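Long-range contacts in proteasome chaperone 3 (Saccharomyces cerevisiae, PDB 2Z5B), which pairs with its partner chaperone Poc4 to assist assembly of the yeast 20S proteasome, facilitating formation of the alpha-ring: residues E26-A31 against Q41-G46; D49-V54 against V98-D103. All blocks are in the same frame, centred on the assembly; numbering follows the deposited sequence.

Contact 1: residues E26-A31 against Q41-G46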
loop_
_atom_site.group_PDB
_atom_site.type_symbol
_atom_site.label_atom_id
_atom_site.label_comp_id
_atom_site.label_asym_id
_atom_site.label_seq_id
_atom_site.Cartn_x
_atom_site.Cartn_y
_atom_site.Cartn_z
ATOM N N GLU B 26 3.641 -16.783 7.278
ATOM C CA GLU B 26 2.393 -16.329 6.671
ATOM C C GLU B 26 2.674 -15.266 5.609
ATOM O O GLU B 26 3.389 -14.293 5.869
ATOM C CB GLU B 26 1.433 -15.764 7.730
ATOM C CG GLU B 26 0.956 -16.773 8.787
ATOM C CD GLU B 26 -0.018 -16.166 9.772
ATOM O OE1 GLU B 26 -0.324 -14.957 9.642
ATOM O OE2 GLU B 26 -0.486 -16.893 10.682
ATOM N N LEU B 27 2.127 -15.459 4.413
ATOM C CA LEU B 27 2.213 -14.437 3.371
ATOM C C LEU B 27 0.841 -13.819 3.201
ATOM O O LEU B 27 -0.146 -14.531 2.991
ATOM C CB LEU B 27 2.727 -14.995 2.033
ATOM C CG LEU B 27 3.046 -13.942 0.951
ATOM C CD1 LEU B 27 4.372 -13.250 1.233
ATOM C CD2 LEU B 27 3.047 -14.522 -0.467
ATOM N N TYR B 28 0.783 -12.496 3.321
ATOM C CA TYR B 28 -0.478 -11.759 3.195
ATOM C C TYR B 28 -0.376 -10.675 2.140
ATOM O O TYR B 28 0.517 -9.822 2.182
ATOM C CB TYR B 28 -0.915 -11.153 4.528
ATOM C CG TYR B 28 -2.207 -10.368 4.418
ATOM C CD1 TYR B 28 -3.438 -11.023 4.287
ATOM C CD2 TYR B 28 -2.197 -8.969 4.427
ATOM C CE1 TYR B 28 -4.628 -10.296 4.170
ATOM C CE2 TYR B 28 -3.370 -8.244 4.312
ATOM C CZ TYR B 28 -4.575 -8.916 4.176
ATOM O OH TYR B 28 -5.739 -8.202 4.056
ATOM N N VAL B 29 -1.279 -10.744 1.171
ATOM C CA VAL B 29 -1.316 -9.772 0.107
ATOM C C VAL B 29 -2.642 -9.042 0.193
ATOM O O VAL B 29 -3.692 -9.649 0.491
ATOM C CB VAL B 29 -1.096 -10.428 -1.251
ATOM C CG1 VAL B 29 -1.081 -9.409 -2.327
ATOM C CG2 VAL B 29 0.263 -11.184 -1.255
ATOM N N GLN B 30 -2.584 -7.729 -0.014
ATOM C CA GLN B 30 -3.804 -6.914 -0.081
ATOM C C GLN B 30 -3.583 -5.785 -1.071
ATOM O O GLN B 30 -2.445 -5.286 -1.247
ATOM C CB GLN B 30 -4.205 -6.387 1.301
ATOM C CG GLN B 30 -5.560 -5.604 1.343
ATOM C CD GLN B 30 -5.443 -4.161 0.872
ATOM O OE1 GLN B 30 -4.344 -3.602 0.805
ATOM N NE2 GLN B 30 -6.571 -3.553 0.535
ATOM N N ALA B 31 -4.651 -5.405 -1.762
ATOM C CA ALA B 31 -4.559 -4.344 -2.742
ATOM C C ALA B 31 -5.797 -3.467 -2.735
ATOM O O ALA B 31 -6.945 -3.963 -2.673
ATOM C CB ALA B 31 -4.315 -4.907 -4.120
ATOM N N GLN B 41 0.021 -4.351 -0.868
ATOM C CA GLN B 41 0.764 -4.773 0.319
ATOM C C GLN B 41 1.201 -6.206 0.133
ATOM O O GLN B 41 0.400 -7.051 -0.288
ATOM C CB GLN B 41 -0.096 -4.734 1.584
ATOM C CG GLN B 41 -0.478 -3.353 2.075
ATOM C CD GLN B 41 -1.255 -3.448 3.347
ATOM O OE1 GLN B 41 -0.674 -3.548 4.436
ATOM N NE2 GLN B 41 -2.568 -3.423 3.235
ATOM N N ILE B 42 2.465 -6.486 0.441
ATOM C CA ILE B 42 2.926 -7.883 0.550
ATOM C C ILE B 42 3.634 -8.094 1.878
ATOM O O ILE B 42 4.796 -7.712 2.042
ATOM C CB ILE B 42 3.853 -8.318 -0.599
ATOM C CG1 ILE B 42 3.321 -7.824 -1.958
ATOM C CG2 ILE B 42 3.978 -9.842 -0.592
ATOM C CD1 ILE B 42 4.294 -7.976 -3.105
ATOM N N ARG B 43 2.935 -8.689 2.826
ATOM C CA ARG B 43 3.446 -8.807 4.175
ATOM C C ARG B 43 3.911 -10.218 4.516
ATOM O O ARG B 43 3.263 -11.196 4.157
ATOM C CB ARG B 43 2.376 -8.384 5.176
ATOM C CG ARG B 43 2.001 -6.911 5.090
ATOM C CD ARG B 43 1.117 -6.586 6.253
ATOM N NE ARG B 43 0.599 -5.218 6.224
ATOM C CZ ARG B 43 0.394 -4.491 7.315
ATOM N NH1 ARG B 43 0.740 -4.982 8.509
ATOM N NH2 ARG B 43 -0.115 -3.256 7.211
ATOM N N LEU B 44 5.013 -10.297 5.259
ATOM C CA LEU B 44 5.562 -11.568 5.727
ATOM C C LEU B 44 5.444 -11.580 7.231
ATOM O O LEU B 44 6.056 -10.749 7.908
ATOM C CB LEU B 44 7.031 -11.730 5.313
ATOM C CG LEU B 44 7.726 -13.057 5.698
ATOM C CD1 LEU B 44 6.907 -14.251 5.261
ATOM C CD2 LEU B 44 9.120 -13.130 5.109
ATOM N N ASN B 45 4.646 -12.516 7.742
ATOM C CA ASN B 45 4.267 -12.541 9.159
ATOM C C ASN B 45 3.766 -11.170 9.650
ATOM O O ASN B 45 4.079 -10.746 10.755
ATOM C CB ASN B 45 5.421 -13.063 10.035
ATOM C CG ASN B 45 5.641 -14.580 9.898
ATOM O OD1 ASN B 45 6.700 -15.097 10.260
ATOM N ND2 ASN B 45 4.646 -15.287 9.393
ATOM N N GLY B 46 2.987 -10.489 8.806
ATOM C CA GLY B 46 2.400 -9.179 9.156
ATOM C C GLY B 46 3.355 -8.013 8.963
ATOM O O GLY B 46 2.964 -6.831 9.048
HETATM O O HOH W 1 1.741 -11.753 6.717
#

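Contact 2: residues D49-V54 against V98-D103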
loop_
_atom_site.group_PDB
_atom_site.type_symbol
_atom_site.label_atom_id
_atom_site.label_comp_id
_atom_site.label_asym_id
_atom_site.label_seq_id
_atom_site.Cartn_x
_atom_site.Cartn_y
_atom_site.Cartn_z
ATOM N N ASP B 49 8.268 -3.396 5.471
ATOM C CA ASP B 49 9.352 -2.466 5.837
ATOM C C ASP B 49 9.908 -1.654 4.664
ATOM O O ASP B 49 10.770 -0.796 4.846
ATOM C CB ASP B 49 10.496 -3.245 6.520
ATOM C CG ASP B 49 11.194 -4.231 5.576
ATOM O OD1 ASP B 49 10.896 -4.241 4.364
ATOM O OD2 ASP B 49 12.052 -5.009 6.052
ATOM N N SER B 50 9.423 -1.932 3.460
ATOM C CA SER B 50 9.897 -1.241 2.262
ATOM C C SER B 50 8.732 -0.756 1.422
ATOM O O SER B 50 7.632 -1.296 1.519
ATOM C CB SER B 50 10.791 -2.176 1.432
ATOM O OG SER B 50 11.745 -2.841 2.256
ATOM N N THR B 51 8.955 0.271 0.614
ATOM C CA THR B 51 7.933 0.754 -0.318
ATOM C C THR B 51 8.600 1.243 -1.591
ATOM O O THR B 51 9.603 1.969 -1.538
ATOM C CB THR B 51 7.041 1.873 0.290
ATOM O OG1 THR B 51 6.283 1.353 1.389
ATOM C CG2 THR B 51 6.073 2.437 -0.746
ATOM N N TYR B 52 8.028 0.851 -2.726
ATOM C CA TYR B 52 8.538 1.211 -4.040
ATOM C C TYR B 52 7.429 1.729 -4.920
ATOM O O TYR B 52 6.299 1.240 -4.865
ATOM C CB TYR B 52 9.207 0.001 -4.715
ATOM C CG TYR B 52 10.251 -0.642 -3.837
ATOM C CD1 TYR B 52 11.554 -0.137 -3.772
ATOM C CD2 TYR B 52 9.920 -1.725 -3.025
ATOM C CE1 TYR B 52 12.506 -0.718 -2.921
ATOM C CE2 TYR B 52 10.857 -2.312 -2.194
ATOM C CZ TYR B 52 12.145 -1.812 -2.149
ATOM O OH TYR B 52 13.047 -2.424 -1.304
ATOM N N GLU B 53 7.760 2.726 -5.726
ATOM C CA GLU B 53 6.859 3.211 -6.744
ATOM C C GLU B 53 7.341 2.704 -8.100
ATOM O O GLU B 53 8.495 2.934 -8.491
ATOM C CB GLU B 53 6.763 4.745 -6.700
ATOM C CG GLU B 53 5.705 5.320 -7.625
ATOM C CD GLU B 53 5.421 6.792 -7.383
ATOM O OE1 GLU B 53 6.359 7.569 -7.073
ATOM O OE2 GLU B 53 4.241 7.179 -7.512
ATOM N N VAL B 54 6.455 1.981 -8.784
ATOM C CA VAL B 54 6.724 1.435 -10.108
ATOM C C VAL B 54 5.847 2.168 -11.131
ATOM O O VAL B 54 4.614 2.104 -11.068
ATOM C CB VAL B 54 6.481 -0.106 -10.143
ATOM C CG1 VAL B 54 7.201 -0.750 -11.343
ATOM C CG2 VAL B 54 6.949 -0.756 -8.841
ATOM N N VAL B 98 11.227 3.358 -8.085
ATOM C CA VAL B 98 11.744 4.313 -7.100
ATOM C C VAL B 98 11.495 3.796 -5.687
ATOM O O VAL B 98 10.364 3.467 -5.318
ATOM C CB VAL B 98 11.120 5.719 -7.279
ATOM C CG1 VAL B 98 11.680 6.710 -6.248
ATOM C CG2 VAL B 98 11.364 6.242 -8.676
ATOM N N THR B 99 12.565 3.748 -4.910
ATOM C CA THR B 99 12.538 3.320 -3.537
ATOM C C THR B 99 12.095 4.487 -2.660
ATOM O O THR B 99 12.769 5.527 -2.606
ATOM C CB THR B 99 13.930 2.833 -3.106
ATOM O OG1 THR B 99 14.357 1.788 -3.983
ATOM C CG2 THR B 99 13.910 2.301 -1.681
ATOM N N LYS B 100 10.959 4.310 -1.987
ATOM C CA LYS B 100 10.424 5.335 -1.080
ATOM C C LYS B 100 10.816 5.025 0.361
ATOM O O LYS B 100 10.962 5.934 1.183
ATOM C CB LYS B 100 8.898 5.478 -1.218
ATOM C CG LYS B 100 8.392 5.784 -2.619
ATOM C CD LYS B 100 8.957 7.117 -3.151
ATOM C CE LYS B 100 8.386 7.454 -4.506
ATOM N NZ LYS B 100 7.049 8.105 -4.387
ATOM N N LEU B 101 10.996 3.746 0.656
ATOM C CA LEU B 101 11.336 3.280 1.997
ATOM C C LEU B 101 12.077 1.960 1.867
ATOM O O LEU B 101 11.649 1.091 1.113
ATOM C CB LEU B 101 10.061 3.093 2.835
ATOM C CG LEU B 101 10.237 2.848 4.332
ATOM C CD1 LEU B 101 10.746 4.105 5.059
ATOM C CD2 LEU B 101 8.933 2.367 4.948
ATOM N N GLY B 102 13.193 1.817 2.581
ATOM C CA GLY B 102 14.008 0.599 2.507
ATOM C C GLY B 102 15.238 0.720 1.608
ATOM O O GLY B 102 15.648 1.824 1.247
ATOM N N ASP B 103 15.816 -0.422 1.232
ATOM C CA ASP B 103 17.057 -0.462 0.442
ATOM C C ASP B 103 16.845 -0.058 -1.018
ATOM O O ASP B 103 16.033 -0.655 -1.727
ATOM C CB ASP B 103 17.693 -1.853 0.513
ATOM C CG ASP B 103 19.157 -1.845 0.125
ATOM O OD1 ASP B 103 19.464 -2.197 -1.034
ATOM O OD2 ASP B 103 20.001 -1.481 0.978
#

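Contact 1: residues E26-A31 against Q41-G46
Strands 26-33 and 38-44 form an antiparallel beta hairpin, and across it Y28 pairs with R43 and Q30 with Q41 as hydrogen-bonded pairs, with V29-I42 between them and L27-L44 beyond Y28-R43 as non-hydrogen-bonded pairs. The axes of the two short segments approach to 4.7 Å. Y28 and R43 exchange two backbone bonds, R43 N donating to Y28 O at 2.7 Å and Y28 N to R43 O. Q30 and Q41 do the same, and N45 N adds a bond to E26 O where the second strand ends. A water there donates to E26 O and accepts from G46 N.

On the face of Y28, Q30, Q41 and R43 the side chains are polar. Q41 NE2 reaches Q30 OE1 at 3.0 Å, arriving 46° above the plane of the Q30 amide, and the two amide planes are turned 67° from each other; Q30 NE2 bonds to S3 OG of strand 3-9. R43 grips Q41 OE1 side-on, NE and NH2 each 2.8 Å from that one oxygen, which lies in the guanidinium plane. The extended arginine chain (chi3 -175°) carries NE out to the Q41 amide. R43 NH1 donates to G46 O. Q41 NE2 and OE1 and R43 NH1 also bond to T29, S42 and P40 of the Poc4 chain, respectively, whereas Y28 OH turns to E5 of its own chain.

The other face is apolar. I42 CG2 lies 3.9 Å from L27 CD1 and 4.0 Å from V29 CG2, the side chains lying alongside one another and pointing the same way; L27 and V29 also touch helix 162-176. The hairpin is thus two-sided, apolar toward the helix and polar toward Poc4, and the double grip on Q41 OE1 is likely to hold the guanidinium in the orientation in which it meets Poc4.

Contact 2: residues D49-V54 against V98-D103
T51 O receives two backbone donors from the facing segment, K100 N at 2.7 Å and L101 N at 3.1 Å, the latter in the carbonyl plane and on a lone pair. T51 N returns a bond to L101 O. Further along, E53 N donates to V98 O at 2.7 Å and V98 N to E53 O at 2.8 Å. Because K100 and L101 both face T51, the register slips by one residue: this is a classic beta bulge, placed where the chain leaves strand 95-99, the outermost strand on this side of the sheet within the chain, and turns a corner beside strand 50-56.

K100 doubles back to E53, bent at chi2 and again at chi4 (83°), the last bend setting NZ, which forms a salt bridge with E53 OE1 at 2.8 Å, approaching from above the carboxylate plane. NZ has a second acceptor in L88 O of the Poc4 chain. An alanine in place of K100 would probably leave the E53 carboxylate without its ionic mate and L88 O of Poc4 without this donor.

T99 lies alongside Y52, its OG1 in the ring plane at the edge, 3.3 Å from CE1. Y52 OH makes a weak bond to D103 O. S50 OG donates to D49 OD1 at 2.7 Å, and the other aspartate oxygen, OD2, bonds to S147; T51 OG1 has its main partner in S144.

In the fold
From the N terminus, strand 3-9 borders strand 26-33, which turns back into strand 38-44; contact 1 closes this short hairpin, with nine residues between its segments. After two intervening residues the chain reaches D49 and enters strand 50-56, which is separated from 38-44 in the sheet by strand 140-145. Contact 2 then closes a much longer loop of 43 residues that includes helix 84-91. The two loops follow in series, neither enclosing nor crossing the other, and their centres lie about 16 Å apart. In the mixed sheet, contact 1 joins 26-33 to 38-44 on one side of strand 140-145, contact 2 joins 50-56 to outermost strand 95-99 on the other, and both reach Poc4.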